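Local coordinates for protein pyrrolidone-carboxylate peptidase (Pyrococcus furiosus, PDB 1X10) that removes an N-terminal pyroglutamyl (5-oxoproline) group from peptides, except generally before proline, and works as a thiol peptidase of the C15 family assembled into a homotetramer, at residues G7-G12 with L41-G46; I76-I81 with L115-I120. The protein carries 3 engineered substitutions. One frame throughout, in Å; residues are numbered along the deposited sequence.

Contact 1 (G7-G12 with L41-G46); sequences GFEPFG and LPVVFG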
loop_
_atom_site.group_PDB
_atom_site.type_symbol
_atom_site.label_atom_id
_atom_site.label_comp_id
_atom_site.label_asym_id
_atom_site.label_seq_id
_atom_site.Cartn_x
_atom_site.Cartn_y
_atom_site.Cartn_z
ATOM N N GLY A 7 -4.475 -26.544 7.740
ATOM C CA GLY A 7 -4.515 -25.148 8.114
ATOM C C GLY A 7 -3.468 -24.988 9.205
ATOM O O GLY A 7 -2.825 -25.968 9.597
ATOM N N PHE A 8 -3.283 -23.770 9.698
ATOM C CA PHE A 8 -2.299 -23.519 10.746
ATOM C C PHE A 8 -2.929 -22.939 12.004
ATOM O O PHE A 8 -3.993 -22.323 11.957
ATOM C CB PHE A 8 -1.222 -22.544 10.258
ATOM C CG PHE A 8 -0.176 -23.165 9.372
ATOM C CD1 PHE A 8 -0.145 -22.884 8.008
ATOM C CD2 PHE A 8 0.816 -23.984 9.910
ATOM C CE1 PHE A 8 0.866 -23.403 7.192
ATOM C CE2 PHE A 8 1.831 -24.510 9.105
ATOM C CZ PHE A 8 1.857 -24.217 7.741
ATOM N N GLU A 9 -2.260 -23.146 13.130
ATOM C CA GLU A 9 -2.710 -22.620 14.412
ATOM C C GLU A 9 -2.371 -21.126 14.431
ATOM O O GLU A 9 -1.679 -20.626 13.541
ATOM C CB GLU A 9 -1.963 -23.325 15.550
ATOM C CG GLU A 9 -0.446 -23.145 15.463
ATOM C CD GLU A 9 0.310 -23.842 16.588
ATOM O OE1 GLU A 9 -0.325 -24.585 17.362
ATOM O OE2 GLU A 9 1.544 -23.646 16.686
ATOM N N PRO A 10 -2.857 -20.390 15.445
ATOM C CA PRO A 10 -2.560 -18.959 15.516
ATOM C C PRO A 10 -1.056 -18.744 15.674
ATOM O O PRO A 10 -0.352 -19.610 16.191
ATOM C CB PRO A 10 -3.334 -18.503 16.756
ATOM C CG PRO A 10 -4.483 -19.475 16.821
ATOM C CD PRO A 10 -3.804 -20.784 16.505
ATOM N N PHE A 11 -0.565 -17.594 15.231
ATOM C CA PHE A 11 0.855 -17.289 15.344
ATOM C C PHE A 11 1.085 -15.781 15.271
ATOM O O PHE A 11 0.179 -15.019 14.933
ATOM C CB PHE A 11 1.628 -17.983 14.218
ATOM C CG PHE A 11 1.393 -17.377 12.860
ATOM C CD1 PHE A 11 2.265 -16.419 12.352
ATOM C CD2 PHE A 11 0.279 -17.737 12.105
ATOM C CE1 PHE A 11 2.032 -15.826 11.110
ATOM C CE2 PHE A 11 0.035 -17.152 10.864
ATOM C CZ PHE A 11 0.910 -16.196 10.364
ATOM N N GLY A 12 2.302 -15.360 15.597
ATOM C CA GLY A 12 2.649 -13.951 15.539
ATOM C C GLY A 12 1.820 -13.009 16.392
ATOM O O GLY A 12 1.690 -11.831 16.062
ATOM N N LEU A 41 -1.939 -27.744 11.529
ATOM C CA LEU A 41 -0.500 -27.878 11.741
ATOM C C LEU A 41 0.031 -26.797 12.670
ATOM O O LEU A 41 -0.487 -25.679 12.697
ATOM C CB LEU A 41 0.237 -27.780 10.407
ATOM C CG LEU A 41 -0.133 -28.830 9.362
ATOM C CD1 LEU A 41 0.593 -28.523 8.047
ATOM C CD2 LEU A 41 0.247 -30.212 9.880
ATOM N N PRO A 42 1.072 -27.116 13.453
ATOM C CA PRO A 42 1.638 -26.121 14.363
ATOM C C PRO A 42 2.527 -25.174 13.559
ATOM O O PRO A 42 3.083 -25.571 12.537
ATOM C CB PRO A 42 2.446 -26.974 15.337
ATOM C CG PRO A 42 2.970 -28.067 14.438
ATOM C CD PRO A 42 1.737 -28.423 13.615
ATOM N N VAL A 43 2.636 -23.924 13.996
ATOM C CA VAL A 43 3.488 -22.965 13.302
ATOM C C VAL A 43 4.836 -23.063 14.014
ATOM O O VAL A 43 5.273 -22.145 14.712
ATOM C CB VAL A 43 2.919 -21.530 13.399
ATOM C CG1 VAL A 43 3.826 -20.553 12.656
ATOM C CG2 VAL A 43 1.517 -21.488 12.783
ATOM N N VAL A 44 5.484 -24.207 13.817
ATOM C CA VAL A 44 6.759 -24.509 14.452
ATOM C C VAL A 44 7.625 -25.338 13.513
ATOM O O VAL A 44 7.208 -26.398 13.062
ATOM C CB VAL A 44 6.529 -25.338 15.736
ATOM C CG1 VAL A 44 7.871 -25.661 16.400
ATOM C CG2 VAL A 44 5.597 -24.584 16.685
ATOM N N PHE A 45 8.829 -24.860 13.217
ATOM C CA PHE A 45 9.716 -25.610 12.341
ATOM C C PHE A 45 10.070 -26.935 13.015
ATOM O O PHE A 45 10.216 -26.997 14.234
ATOM C CB PHE A 45 10.996 -24.821 12.057
ATOM C CG PHE A 45 10.776 -23.578 11.242
ATOM C CD1 PHE A 45 10.832 -22.318 11.831
ATOM C CD2 PHE A 45 10.525 -23.669 9.877
ATOM C CE1 PHE A 45 10.645 -21.163 11.068
ATOM C CE2 PHE A 45 10.337 -22.525 9.104
ATOM C CZ PHE A 45 10.399 -21.267 9.701
ATOM N N GLY A 46 10.215 -27.987 12.214
ATOM C CA GLY A 46 10.536 -29.294 12.759
ATOM C C GLY A 46 9.266 -30.037 13.130
ATOM O O GLY A 46 8.890 -31.011 12.478
#

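Contact 2 (I76-I81 with L115-I120); sequences ISIERI and LPIKKI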
loop_
_atom_site.group_PDB
_atom_site.type_symbol
_atom_site.label_atom_id
_atom_site.label_comp_id
_atom_site.label_asym_id
_atom_site.label_seq_id
_atom_site.Cartn_x
_atom_site.Cartn_y
_atom_site.Cartn_z
ATOM N N ILE A 76 -7.508 -13.992 -2.436
ATOM C CA ILE A 76 -7.051 -15.373 -2.340
ATOM C C ILE A 76 -5.834 -15.495 -3.248
ATOM O O ILE A 76 -5.834 -14.979 -4.370
ATOM C CB ILE A 76 -8.126 -16.365 -2.844
ATOM C CG1 ILE A 76 -9.367 -16.311 -1.943
ATOM C CG2 ILE A 76 -7.543 -17.782 -2.900
ATOM C CD1 ILE A 76 -9.120 -16.737 -0.495
ATOM N N SER A 77 -4.783 -16.149 -2.773
ATOM C CA SER A 77 -3.607 -16.324 -3.602
ATOM C C SER A 77 -3.221 -17.791 -3.666
ATOM O O SER A 77 -3.186 -18.487 -2.650
ATOM C CB SER A 77 -2.431 -15.473 -3.094
ATOM O OG SER A 77 -2.154 -15.702 -1.726
ATOM N N ILE A 78 -2.952 -18.248 -4.880
ATOM C CA ILE A 78 -2.570 -19.633 -5.133
ATOM C C ILE A 78 -1.075 -19.642 -5.434
ATOM O O ILE A 78 -0.622 -19.006 -6.387
ATOM C CB ILE A 78 -3.364 -20.184 -6.327
ATOM C CG1 ILE A 78 -4.866 -19.973 -6.075
ATOM C CG2 ILE A 78 -3.061 -21.666 -6.516
ATOM C CD1 ILE A 78 -5.731 -20.008 -7.339
ATOM N N GLU A 79 -0.316 -20.354 -4.603
ATOM C CA GLU A 79 1.135 -20.418 -4.738
ATOM C C GLU A 79 1.621 -21.251 -5.922
ATOM O O GLU A 79 1.258 -22.414 -6.091
ATOM C CB GLU A 79 1.754 -20.943 -3.437
ATOM C CG GLU A 79 1.378 -20.128 -2.198
ATOM C CD GLU A 79 1.851 -18.680 -2.273
ATOM O OE1 GLU A 79 1.363 -17.848 -1.471
ATOM O OE2 GLU A 79 2.714 -18.371 -3.124
ATOM N N ARG A 80 2.461 -20.631 -6.734
ATOM C CA ARG A 80 3.010 -21.283 -7.911
ATOM C C ARG A 80 4.232 -22.132 -7.600
ATOM O O ARG A 80 4.438 -23.186 -8.207
ATOM C CB ARG A 80 3.398 -20.221 -8.940
ATOM C CG ARG A 80 3.968 -20.761 -10.241
ATOM C CD ARG A 80 4.219 -19.613 -11.213
ATOM N NE ARG A 80 3.511 -19.830 -12.469
ATOM C CZ ARG A 80 2.732 -18.935 -13.059
ATOM N NH1 ARG A 80 2.550 -17.742 -12.513
ATOM N NH2 ARG A 80 2.136 -19.237 -14.198
ATOM N N ILE A 81 5.025 -21.687 -6.632
ATOM C CA ILE A 81 6.267 -22.383 -6.325
ATOM C C ILE A 81 6.682 -22.450 -4.852
ATOM O O ILE A 81 6.459 -21.511 -4.076
ATOM C CB ILE A 81 7.402 -21.722 -7.137
ATOM C CG1 ILE A 81 8.705 -22.513 -7.014
ATOM C CG2 ILE A 81 7.609 -20.297 -6.650
ATOM C CD1 ILE A 81 9.827 -21.926 -7.866
ATOM N N LEU A 115 -1.057 -28.446 -8.399
ATOM C CA LEU A 115 -2.494 -28.219 -8.413
ATOM C C LEU A 115 -2.732 -27.488 -9.729
ATOM O O LEU A 115 -1.824 -26.839 -10.257
ATOM C CB LEU A 115 -2.921 -27.307 -7.255
ATOM C CG LEU A 115 -2.787 -27.818 -5.817
ATOM C CD1 LEU A 115 -3.220 -26.722 -4.859
ATOM C CD2 LEU A 115 -3.649 -29.058 -5.626
ATOM N N PRO A 116 -3.938 -27.604 -10.299
ATOM C CA PRO A 116 -4.215 -26.908 -11.559
ATOM C C PRO A 116 -4.510 -25.454 -11.177
ATOM O O PRO A 116 -5.656 -25.008 -11.207
ATOM C CB PRO A 116 -5.438 -27.649 -12.091
ATOM C CG PRO A 116 -6.180 -28.001 -10.815
ATOM C CD PRO A 116 -5.064 -28.468 -9.900
ATOM N N ILE A 117 -3.456 -24.724 -10.814
ATOM C CA ILE A 117 -3.600 -23.349 -10.350
ATOM C C ILE A 117 -4.333 -22.373 -11.258
ATOM O O ILE A 117 -5.122 -21.565 -10.770
ATOM C CB ILE A 117 -2.229 -22.747 -9.938
ATOM C CG1 ILE A 117 -1.322 -22.561 -11.152
ATOM C CG2 ILE A 117 -1.551 -23.668 -8.922
ATOM C CD1 ILE A 117 0.018 -21.899 -10.793
ATOM N N LYS A 118 -4.095 -22.430 -12.565
ATOM C CA LYS A 118 -4.791 -21.514 -13.467
ATOM C C LYS A 118 -6.290 -21.825 -13.539
ATOM O O LYS A 118 -7.113 -20.910 -13.573
ATOM C CB LYS A 118 -4.166 -21.550 -14.868
ATOM C CG LYS A 118 -2.798 -20.860 -14.960
ATOM C CD LYS A 118 -2.886 -19.392 -14.519
ATOM C CE LYS A 118 -1.533 -18.677 -14.552
ATOM N NZ LYS A 118 -1.016 -18.451 -15.931
ATOM N N LYS A 119 -6.646 -23.107 -13.559
ATOM C CA LYS A 119 -8.057 -23.486 -13.602
ATOM C C LYS A 119 -8.752 -23.101 -12.296
ATOM O O LYS A 119 -9.912 -22.685 -12.295
ATOM C CB LYS A 119 -8.206 -24.989 -13.844
ATOM C CG LYS A 119 -7.825 -25.426 -15.248
ATOM C CD LYS A 119 -8.113 -26.898 -15.457
ATOM C CE LYS A 119 -7.845 -27.316 -16.896
ATOM N NZ LYS A 119 -8.097 -28.769 -17.100
ATOM N N ILE A 120 -8.044 -23.248 -11.181
ATOM C CA ILE A 120 -8.602 -22.888 -9.886
ATOM C C ILE A 120 -8.872 -21.380 -9.869
ATOM O O ILE A 120 -9.956 -20.941 -9.493
ATOM C CB ILE A 120 -7.630 -23.270 -8.742
ATOM C CG1 ILE A 120 -7.554 -24.794 -8.626
ATOM C CG2 ILE A 120 -8.083 -22.653 -7.430
ATOM C CD1 ILE A 120 -6.518 -25.292 -7.632
#

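Contact 1 (G7-G12 with L41-G46)
Glu9 reaches across to Val43 and accepts its backbone N-H: Val43 N lies 2.9 Å from Glu9 OE2 and meets that oxygen from above the carboxylate plane. Glu9 CG sits between the backbone N and the carbonyl carbon (chi1 59°) with the chain extended beyond it, and the carboxylate also lies against Pro42, with Glu9 OE2 3.4 Å from Pro42 CA. Val43 wedges its two methyls into the other segment. Val43 CG2 packs on Glu9 CG at 3.7 Å, while Val43 CG1 sits 3.7 Å from Phe11 CB. The Phe8 ring crosses Leu41 obliquely: Phe8 CE2 is 3.9 Å from Leu41 CB, and Pro42 O lies in the ring plane at its edge. The backbone beside them carries the end of the parallel pairing of strands 2-8 and 34-41: Leu41 N to Gly7 O (2.8 Å, 163° at the hydrogen) and Glu9 N to Leu41 O (3.1 Å). Further out, Phe8 and Leu41 lean on Val145 of helix 141-156, and Phe8 also touches Ser142, the engineered active-site position. The carboxylate therefore carries on, as a side-chain acceptor, the bonding that the two strands end, and ties together the loops leaving them near the catalytic site.

Contact 2 (I76-I81 with L115-I120)
The flat guanidinium of Arg80 has Lys118 NZ at its edge, near its plane, with Arg80 NH2 and Lys118 NZ 3.7 Å apart. The two like charges would repel, but both are bound by Asp100 of the second subunit: Arg80 NH2 bridges to its OD1 and Lys118 NZ to its OD2. The shared Asp100, with Asp87 of that subunit as a further partner of Arg80, probably offsets the repulsion. The aliphatic part of Arg80 crosses Ile117 at about a right angle, Arg80 CG lying 4.1 Å from Ile117 CD1. Deeper in, Ile78 carries the apolar contact. Ile78 CG2 meets Ile117 CG2 at 3.5 Å, a tight approach, and the two side chains slide past each other in opposite directions. With Ile78 CG1 anti to the carbonyl carbon (chi1 -54°), that branch extends to Ile120, where Ile78 CD1 touches Ile120 CG2 at 3.5 Å. An alanine in place of Ile78 would probably open a gap against Ile117 and Ile120, leaving their CG2 methyls without this partner. Glu79 points away from the helix; this active-site residue bonds His166 ND1 and pairs with Arg73. Strand 76-83 thus turns Ile78 to the first turn of helix 117-126 while its backbone bonds strand 131-134, and helix 189-206 packs on Ile120 through Val202.

Overall arrangement
Contact 1 and contact 2 reach the same mixed sheet on opposite sides of the chain's centre, their centres about 22 Å apart and their nearest atoms about 10 Å. Contact 1 is partly buried and joins the ends of two neighbouring parallel strands with the loops that follow; its chemistry is backbone pairing extended by a carboxylate. Contact 2 is buried and sets a helix on a strand mainly by isoleucine packing, with a charged end completed by another subunit, whereas no other chain touches contact 1. Both border the catalytic machinery, contact 1 by packing next to it and contact 2 by holding one of its residues.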